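PDB 4K9Q: benzoylformate Decarboxylase from Polynucleobacter necessarius, which probably decarboxylates benzoylformate to benzaldehyde and carbon dioxide with the help of bound thiamine diphosphate and a magnesium ion. Local coordinates for residues I113-M118 with S126-R131; I93-Q98 with G137-A142; H448-V453 with T506-A511. One frame throughout, in Å; residues are numbered along the deposited sequence.

Contact 1: residues I113-M118 with S126-R131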
loop_
_atom_site.group_PDB
_atom_site.type_symbol
_atom_site.label_atom_id
_atom_site.label_comp_id
_atom_site.label_asym_id
_atom_site.label_seq_id
_atom_site.Cartn_x
_atom_site.Cartn_y
_atom_site.Cartn_z
ATOM N N ILE A 113 -11.831 1.383 -7.152
ATOM C CA ILE A 113 -11.456 0.146 -6.464
ATOM C C ILE A 113 -10.253 0.382 -5.552
ATOM O O ILE A 113 -9.274 0.987 -5.979
ATOM C CB ILE A 113 -11.184 -0.976 -7.484
ATOM C CG1 ILE A 113 -12.449 -1.254 -8.306
ATOM C CG2 ILE A 113 -10.693 -2.241 -6.783
ATOM C CD1 ILE A 113 -12.228 -2.093 -9.553
ATOM N N GLU A 114 -10.332 -0.084 -4.300
ATOM C CA GLU A 114 -9.308 0.232 -3.300
ATOM C C GLU A 114 -8.984 1.723 -3.321
ATOM O O GLU A 114 -7.815 2.120 -3.389
ATOM C CB GLU A 114 -8.020 -0.572 -3.528
ATOM C CG GLU A 114 -8.135 -2.041 -3.229
ATOM C CD GLU A 114 -6.861 -2.635 -2.612
ATOM O OE1 GLU A 114 -5.740 -2.120 -2.860
ATOM O OE2 GLU A 114 -6.987 -3.631 -1.866
ATOM N N ALA A 115 -10.024 2.545 -3.243
ATOM C CA ALA A 115 -9.873 3.988 -3.365
ATOM C C ALA A 115 -8.809 4.568 -2.445
ATOM O O ALA A 115 -8.072 5.464 -2.845
ATOM C CB ALA A 115 -11.207 4.687 -3.141
ATOM N N ILE A 116 -8.709 4.075 -1.214
ATOM C CA ILE A 116 -7.784 4.718 -0.282
ATOM C C ILE A 116 -6.329 4.552 -0.701
ATOM O O ILE A 116 -5.463 5.327 -0.280
ATOM C CB ILE A 116 -7.960 4.244 1.175
ATOM C CG1 ILE A 116 -7.594 2.762 1.314
ATOM C CG2 ILE A 116 -9.387 4.519 1.654
ATOM C CD1 ILE A 116 -7.528 2.259 2.765
ATOM N N ASN A 117 -6.049 3.540 -1.514
ATOM C CA ASN A 117 -4.675 3.306 -1.936
ATOM C C ASN A 117 -4.248 4.051 -3.187
ATOM O O ASN A 117 -3.058 4.253 -3.405
ATOM C CB ASN A 117 -4.390 1.813 -2.067
ATOM C CG ASN A 117 -4.292 1.138 -0.713
ATOM O OD1 ASN A 117 -3.942 1.787 0.266
ATOM N ND2 ASN A 117 -4.608 -0.154 -0.647
ATOM N N MET A 118 -5.214 4.483 -3.992
ATOM C CA MET A 118 -4.868 5.176 -5.230
ATOM C C MET A 118 -3.997 6.439 -5.058
ATOM O O MET A 118 -2.987 6.574 -5.736
ATOM C CB MET A 118 -6.116 5.479 -6.062
ATOM C CG MET A 118 -5.754 5.938 -7.471
ATOM S SD MET A 118 -7.156 6.082 -8.563
ATOM C CE MET A 118 -6.302 6.507 -10.097
ATOM N N SER A 126 -6.006 9.133 3.686
ATOM C CA SER A 126 -6.977 8.753 2.667
ATOM C C SER A 126 -7.997 7.819 3.302
ATOM O O SER A 126 -7.654 6.912 4.065
ATOM C CB SER A 126 -6.287 8.086 1.475
ATOM O OG SER A 126 -5.577 6.937 1.887
ATOM N N TYR A 127 -9.267 8.052 3.001
ATOM C CA TYR A 127 -10.324 7.377 3.755
ATOM C C TYR A 127 -11.622 7.251 2.978
ATOM O O TYR A 127 -11.988 8.140 2.209
ATOM C CB TYR A 127 -10.593 8.189 5.021
ATOM C CG TYR A 127 -11.301 7.483 6.148
ATOM C CD1 TYR A 127 -10.704 6.416 6.811
ATOM C CD2 TYR A 127 -12.535 7.930 6.599
ATOM C CE1 TYR A 127 -11.341 5.790 7.875
ATOM C CE2 TYR A 127 -13.178 7.313 7.658
ATOM C CZ TYR A 127 -12.578 6.245 8.290
ATOM O OH TYR A 127 -13.220 5.633 9.346
ATOM N N GLU A 128 -12.334 6.158 3.219
ATOM C CA GLU A 128 -13.696 5.980 2.714
ATOM C C GLU A 128 -14.584 5.681 3.923
ATOM O O GLU A 128 -14.481 4.601 4.503
ATOM C CB GLU A 128 -13.726 4.822 1.716
ATOM C CG GLU A 128 -15.043 4.623 0.962
ATOM C CD GLU A 128 -14.878 3.702 -0.251
ATOM O OE1 GLU A 128 -14.604 4.216 -1.357
ATOM O OE2 GLU A 128 -15.014 2.464 -0.105
ATOM N N PRO A 129 -15.439 6.642 4.332
ATOM C CA PRO A 129 -16.184 6.475 5.595
ATOM C C PRO A 129 -16.934 5.141 5.697
ATOM O O PRO A 129 -17.479 4.640 4.707
ATOM C CB PRO A 129 -17.171 7.653 5.572
ATOM C CG PRO A 129 -16.420 8.714 4.816
ATOM C CD PRO A 129 -15.718 7.948 3.707
ATOM N N ALA A 130 -16.959 4.578 6.902
ATOM C CA ALA A 130 -17.524 3.253 7.129
ATOM C C ALA A 130 -19.056 3.249 7.125
ATOM O O ALA A 130 -19.664 2.191 7.074
ATOM C CB ALA A 130 -16.996 2.664 8.450
ATOM N N ARG A 131 -19.669 4.426 7.184
ATOM C CA ARG A 131 -21.126 4.551 7.073
ATOM C C ARG A 131 -21.484 6.010 6.762
ATOM O O ARG A 131 -20.666 6.910 6.968
ATOM C CB ARG A 131 -21.808 4.077 8.359
ATOM C CG ARG A 131 -21.316 4.802 9.557
ATOM C CD ARG A 131 -21.759 4.194 10.886
ATOM N NE ARG A 131 -21.413 5.166 11.906
ATOM C CZ ARG A 131 -22.132 5.427 12.984
ATOM N NH1 ARG A 131 -23.249 4.748 13.225
ATOM N NH2 ARG A 131 -21.716 6.364 13.822
HETATM O O HOH W 1 -12.702 1.773 -1.908
#
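Ser126 and Ile116 make the one direct hydrogen bond between these two segments. In the conformer described here, Ser126 OG donates to Ile116 O at 2.7 Å, tilted 15° from the carbonyl plane. The serine is modelled in a second conformer as well, so this bond may be made only part of the time. Apolar contact runs alongside it: Ile116 CG2 lies against the backbone where strand 126-127 gives way to loop, 3.7 Å from Tyr127 CA. With CG1 set between the isoleucine's own N and carbonyl carbon (chi1 66°), CG2 stands anti to that carbonyl carbon and is directed at the strand. Water completes the join. It accepts from Ala115 N at 3.1 Å and donates weakly to Glu128 OE2, so a buried alanine N-H finds its partner through solvent. The other carboxylate oxygen, Glu128 OE1, comes within 3.9 Å of Ala115 CB, but its hydrogen bonds go to Ser157 OG and Gln98 NE2. Within 113-118, Asn117 N bonds to Glu114 O at 2.9 Å, closing a turn. Asn117 ND2 adds a bond of 3.2 Å to Glu114 OE1, meeting it from above the carboxylate plane. Both ends of this pair also reach a second subunit: Glu114 forms a salt bridge with Lys120 there, and Asn117 bonds to its counterpart Asn117. Within this chain strand 126-127 is an outermost strand of its parallel sheet, bonded to strand 154-159 through Tyr127, and the 113-118 turn lies against it, with Ile116 packing on Ile116 of the neighbouring subunit.

Contact 2: residues I93-Q98 with G137-A142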
loop_
_atom_site.group_PDB
_atom_site.type_symbol
_atom_site.label_atom_id
_atom_site.label_comp_id
_atom_site.label_asym_id
_atom_site.label_seq_id
_atom_site.Cartn_x
_atom_site.Cartn_y
_atom_site.Cartn_z
ATOM N N ILE A 93 -8.580 19.593 0.525
ATOM C CA ILE A 93 -9.420 18.446 0.839
ATOM C C ILE A 93 -9.908 17.850 -0.475
ATOM O O ILE A 93 -10.826 18.388 -1.120
ATOM C CB ILE A 93 -10.587 18.839 1.756
ATOM C CG1 ILE A 93 -10.032 19.384 3.077
ATOM C CG2 ILE A 93 -11.500 17.632 2.009
ATOM C CD1 ILE A 93 -11.097 19.925 4.020
ATOM N N ILE A 94 -9.263 16.762 -0.889
ATOM C CA ILE A 94 -9.600 16.122 -2.155
ATOM C C ILE A 94 -10.764 15.168 -1.949
ATOM O O ILE A 94 -10.666 14.223 -1.165
ATOM C CB ILE A 94 -8.421 15.319 -2.745
ATOM C CG1 ILE A 94 -7.118 16.145 -2.797
ATOM C CG2 ILE A 94 -8.812 14.773 -4.130
ATOM C CD1 ILE A 94 -7.173 17.388 -3.649
ATOM N N THR A 95 -11.875 15.407 -2.637
ATOM C CA THR A 95 -12.999 14.486 -2.545
ATOM C C THR A 95 -13.304 13.890 -3.907
ATOM O O THR A 95 -13.239 14.578 -4.919
ATOM C CB THR A 95 -14.266 15.152 -1.971
ATOM O OG1 THR A 95 -14.822 16.067 -2.928
ATOM C CG2 THR A 95 -13.929 15.900 -0.693
ATOM N N ALA A 96 -13.594 12.598 -3.935
ATOM C CA ALA A 96 -14.074 11.973 -5.160
ATOM C C ALA A 96 -15.315 11.154 -4.851
ATOM O O ALA A 96 -15.351 10.428 -3.859
ATOM C CB ALA A 96 -13.006 11.083 -5.768
ATOM N N GLY A 97 -16.334 11.262 -5.697
ATOM C CA GLY A 97 -17.487 10.397 -5.562
ATOM C C GLY A 97 -17.071 8.954 -5.760
ATOM O O GLY A 97 -16.058 8.657 -6.401
ATOM N N GLN A 98 -17.858 8.059 -5.191
ATOM C CA GLN A 98 -17.652 6.625 -5.276
ATOM C C GLN A 98 -18.995 6.011 -5.668
ATOM O O GLN A 98 -20.052 6.630 -5.450
ATOM C CB GLN A 98 -17.202 6.105 -3.907
ATOM C CG GLN A 98 -17.142 4.575 -3.732
ATOM C CD GLN A 98 -16.109 3.914 -4.643
ATOM O OE1 GLN A 98 -16.306 3.840 -5.860
ATOM N NE2 GLN A 98 -15.007 3.427 -4.058
ATOM N N GLY A 137 -18.150 13.791 10.210
ATOM C CA GLY A 137 -16.957 13.617 11.022
ATOM C C GLY A 137 -15.698 13.376 10.205
ATOM O O GLY A 137 -14.613 13.791 10.611
ATOM N N ALA A 138 -15.838 12.693 9.068
ATOM C CA ALA A 138 -14.701 12.446 8.171
ATOM C C ALA A 138 -14.203 13.748 7.536
ATOM O O ALA A 138 -12.985 13.951 7.365
ATOM C CB ALA A 138 -15.064 11.415 7.107
ATOM N N PHE A 139 -15.134 14.638 7.189
ATOM C CA PHE A 139 -14.742 15.967 6.735
ATOM C C PHE A 139 -13.989 16.747 7.821
ATOM O O PHE A 139 -12.996 17.429 7.535
ATOM C CB PHE A 139 -15.945 16.759 6.213
ATOM C CG PHE A 139 -16.232 16.531 4.749
ATOM C CD1 PHE A 139 -15.724 17.394 3.790
ATOM C CD2 PHE A 139 -16.994 15.447 4.337
ATOM C CE1 PHE A 139 -15.984 17.198 2.427
ATOM C CE2 PHE A 139 -17.266 15.244 2.976
ATOM C CZ PHE A 139 -16.755 16.121 2.024
ATOM N N MET A 140 -14.451 16.652 9.069
ATOM C CA MET A 140 -13.730 17.314 10.152
ATOM C C MET A 140 -12.319 16.733 10.329
ATOM O O MET A 140 -11.354 17.476 10.487
ATOM C CB MET A 140 -14.498 17.231 11.473
ATOM C CG MET A 140 -13.838 18.033 12.589
ATOM S SD MET A 140 -13.779 19.798 12.239
ATOM C CE MET A 140 -12.016 20.116 12.355
ATOM N N ARG A 141 -12.205 15.407 10.321
ATOM C CA ARG A 141 -10.888 14.777 10.441
ATOM C C ARG A 141 -10.019 15.140 9.239
ATOM O O ARG A 141 -8.814 15.331 9.373
ATOM C CB ARG A 141 -11.019 13.257 10.577
ATOM C CG ARG A 141 -9.682 12.520 10.706
ATOM C CD ARG A 141 -9.875 11.076 11.174
ATOM N NE ARG A 141 -8.605 10.362 11.107
ATOM C CZ ARG A 141 -8.460 9.044 11.193
ATOM N NH1 ARG A 141 -9.508 8.248 11.383
ATOM N NH2 ARG A 141 -7.243 8.520 11.105
ATOM N N ALA A 142 -10.633 15.231 8.061
ATOM C CA ALA A 142 -9.905 15.648 6.857
ATOM C C ALA A 142 -9.320 17.058 7.037
ATOM O O ALA A 142 -8.128 17.284 6.796
ATOM C CB ALA A 142 -10.819 15.587 5.619
#
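Thr95 and Phe139 meet through a methyl group and the far end of the ring: Thr95 CG2 lies 3.9 Å from Phe139 CZ and 4.0 Å from Phe139 CE1. The two side chains cross at about a right angle, and the methyl comes at the ring obliquely. A little further along, Ile93 CG2 sits 4.2 Å from Ala142 CB, again a purely apolar touch. Ile93 and Thr95 stand two apart on strand 93-98 and so present the same side of it; Phe139 and Ala142 stand three apart, just under a turn of helix, which puts the small alanine opposite the isoleucine while the long phenylalanine reaches across to the threonine. This is a helix laid on a parallel sheet, as in the N-terminal thiamine-diphosphate-binding domain of this family: helix 135-147 is the crossover between strands 126-127 and 154-159, and from there it reaches beyond 154-159 to 93-98. Polar atoms are dealt with elsewhere than across the contact, which holds no hydrogen bond. Thr95 OG1 lies between the threonine's own N and carbonyl carbon (chi1 71°), where it bonds to Val67 O and Asn68 ND2 on the neighbouring strand and leaves the methyl to the ring. The helix keeps its regular ladder here, with Ala142 N bonding to Ala138 O at 2.8 Å. Phe139 is flanked as well by Thr8 and Leu11 of helix 4-15 and by Leu158 of strand 154-159. Arg141, on another side of the helix, forms a salt bridge with Glu107 of a second subunit.

Contact 3: residues H448-V453 with T506-A511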
loop_
_atom_site.group_PDB
_atom_site.type_symbol
_atom_site.label_atom_id
_atom_site.label_comp_id
_atom_site.label_asym_id
_atom_site.label_seq_id
_atom_site.Cartn_x
_atom_site.Cartn_y
_atom_site.Cartn_z
ATOM N N HIS A 448 -8.230 37.936 -13.817
ATOM C CA HIS A 448 -7.248 38.776 -14.486
ATOM C C HIS A 448 -5.905 38.055 -14.474
ATOM O O HIS A 448 -5.146 38.129 -13.504
ATOM C CB HIS A 448 -7.141 40.137 -13.806
ATOM C CG HIS A 448 -6.443 41.167 -14.639
ATOM N ND1 HIS A 448 -6.275 42.471 -14.224
ATOM C CD2 HIS A 448 -5.868 41.083 -15.862
ATOM C CE1 HIS A 448 -5.625 43.144 -15.155
ATOM N NE2 HIS A 448 -5.371 42.327 -16.164
ATOM N N VAL A 449 -5.643 37.331 -15.560
ATOM C CA VAL A 449 -4.456 36.499 -15.681
ATOM C C VAL A 449 -3.864 36.739 -17.050
ATOM O O VAL A 449 -4.575 36.704 -18.052
ATOM C CB VAL A 449 -4.802 34.991 -15.542
ATOM C CG1 VAL A 449 -3.549 34.128 -15.756
ATOM C CG2 VAL A 449 -5.435 34.695 -14.182
ATOM N N ILE A 450 -2.561 36.973 -17.089
ATOM C CA ILE A 450 -1.881 37.291 -18.330
ATOM C C ILE A 450 -0.805 36.251 -18.570
ATOM O O ILE A 450 0.203 36.204 -17.846
ATOM C CB ILE A 450 -1.226 38.685 -18.257
ATOM C CG1 ILE A 450 -2.284 39.750 -17.954
ATOM C CG2 ILE A 450 -0.496 39.013 -19.563
ATOM C CD1 ILE A 450 -1.698 41.100 -17.631
ATOM N N TYR A 451 -1.026 35.397 -19.564
ATOM C CA TYR A 451 -0.051 34.373 -19.898
ATOM C C TYR A 451 0.890 34.903 -20.954
ATOM O O TYR A 451 0.458 35.257 -22.047
ATOM C CB TYR A 451 -0.745 33.123 -20.435
ATOM C CG TYR A 451 -1.604 32.426 -19.420
ATOM C CD1 TYR A 451 -2.993 32.450 -19.517
ATOM C CD2 TYR A 451 -1.024 31.734 -18.361
ATOM C CE1 TYR A 451 -3.786 31.799 -18.588
ATOM C CE2 TYR A 451 -1.811 31.085 -17.417
ATOM C CZ TYR A 451 -3.188 31.121 -17.539
ATOM O OH TYR A 451 -3.971 30.471 -16.613
ATOM N N VAL A 452 2.176 34.971 -20.623
ATOM C CA VAL A 452 3.185 35.320 -21.610
ATOM C C VAL A 452 3.921 34.040 -21.964
ATOM O O VAL A 452 4.608 33.455 -21.115
ATOM C CB VAL A 452 4.174 36.380 -21.089
ATOM C CG1 VAL A 452 5.175 36.759 -22.179
ATOM C CG2 VAL A 452 3.412 37.620 -20.618
ATOM N N VAL A 453 3.759 33.592 -23.203
ATOM C CA VAL A 453 4.331 32.319 -23.631
ATOM C C VAL A 453 5.618 32.527 -24.422
ATOM O O VAL A 453 5.618 33.157 -25.483
ATOM C CB VAL A 453 3.339 31.507 -24.494
ATOM C CG1 VAL A 453 3.938 30.136 -24.848
ATOM C CG2 VAL A 453 2.012 31.346 -23.790
ATOM N N THR A 506 3.045 46.970 -26.161
ATOM C CA THR A 506 1.662 47.354 -26.427
ATOM C C THR A 506 0.688 46.274 -25.964
ATOM O O THR A 506 -0.329 46.566 -25.332
ATOM C CB THR A 506 1.430 47.624 -27.917
ATOM O OG1 THR A 506 2.302 48.680 -28.339
ATOM C CG2 THR A 506 -0.016 48.033 -28.165
ATOM N N ALA A 507 0.993 45.027 -26.298
ATOM C CA ALA A 507 0.113 43.918 -25.931
ATOM C C ALA A 507 0.030 43.731 -24.411
ATOM O O ALA A 507 -1.043 43.451 -23.860
ATOM C CB ALA A 507 0.571 42.640 -26.609
ATOM N N TYR A 508 1.169 43.886 -23.744
ATOM C CA TYR A 508 1.242 43.690 -22.307
ATOM C C TYR A 508 0.473 44.778 -21.558
ATOM O O TYR A 508 -0.296 44.486 -20.638
ATOM C CB TYR A 508 2.704 43.611 -21.858
ATOM C CG TYR A 508 2.894 43.329 -20.381
ATOM C CD1 TYR A 508 2.260 42.248 -19.759
ATOM C CD2 TYR A 508 3.713 44.146 -19.603
ATOM C CE1 TYR A 508 2.448 41.995 -18.406
ATOM C CE2 TYR A 508 3.905 43.898 -18.259
ATOM C CZ TYR A 508 3.263 42.824 -17.661
ATOM O OH TYR A 508 3.457 42.576 -16.316
ATOM N N LEU A 509 0.666 46.032 -21.962
ATOM C CA LEU A 509 -0.105 47.133 -21.378
ATOM C C LEU A 509 -1.612 46.932 -21.585
ATOM O O LEU A 509 -2.416 47.133 -20.665
ATOM C CB LEU A 509 0.350 48.472 -21.970
ATOM C CG LEU A 509 1.773 48.850 -21.558
ATOM C CD1 LEU A 509 2.168 50.178 -22.172
ATOM C CD2 LEU A 509 1.907 48.901 -20.038
ATOM N N GLU A 510 -1.991 46.507 -22.785
ATOM C CA GLU A 510 -3.389 46.200 -23.064
ATOM C C GLU A 510 -3.916 45.093 -22.142
ATOM O O GLU A 510 -4.997 45.213 -21.568
ATOM C CB GLU A 510 -3.574 45.808 -24.528
ATOM C CG GLU A 510 -5.017 45.475 -24.896
ATOM C CD GLU A 510 -5.244 45.428 -26.396
ATOM O OE1 GLU A 510 -4.474 46.078 -27.136
ATOM O OE2 GLU A 510 -6.192 44.739 -26.833
ATOM N N ALA A 511 -3.148 44.019 -21.989
ATOM C CA ALA A 511 -3.579 42.926 -21.119
ATOM C C ALA A 511 -3.706 43.403 -19.660
ATOM O O ALA A 511 -4.610 42.990 -18.935
ATOM C CB ALA A 511 -2.627 41.738 -21.236
#
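This is a buried helix-on-sheet contact in the C-terminal thiamine-diphosphate-binding domain, where helix 501-513 rests on strand 449-455, with one side-chain hydrogen bond at its edge. His448, just ahead of the strand, donates from NE2 to Ala511 O at 2.9 Å, with an N-H...O angle of 159°; the oxygen lies at the ring edge, near its plane. CG anti to the histidine's backbone N (chi1 -164°) swings the imidazole over to the helix. A leucine in its place would lack the N-H, and Ala511 O, close to the end of the helix, would probably lose the side-chain donor that His448 supplies. The apolar part belongs to Ile450, whose two branches both rest on the methyl of Ala511: CD1 and CG2 each come within 3.8 Å of Ala511 CB. CG2 also meets the edge of the Tyr508 ring, 4.3 Å from Tyr508 CD1. The hydroxyl of that tyrosine goes on to bond Ser363 OG, and its side chain also touches Val424 of strand 423-428. Helix 501-513 links strands 494-497 and 517-523, neighbours in the same parallel sheet, so the arrangement is that of a beta-alpha-beta crossover helix packed on its sheet.

In the fold
Contacts 1 and 2 both reach the same parallel sheet, their centres about 10 Å apart, and they touch where Gln98 NE2 meets Glu128 OE1 at 2.8 Å and Pro129 packs on Ala138. Along the chain, both segments of contact 1 fall between strand 93-98 and helix 135-147, the two halves of contact 2. Contact 3 comes later, in the C-terminal domain, its centre about 43 Å from that of contact 1 and 38 Å from that of contact 2. Yet contacts 2 and 3 are counterparts: both sheets have order 2-1-3-4-6-5, and helix 135-147 packs on strand 93-98 as helix 501-513 does on strand 449-455, each joining its sheet's last two strands in sequence, consistent with two related cofactor-binding domains.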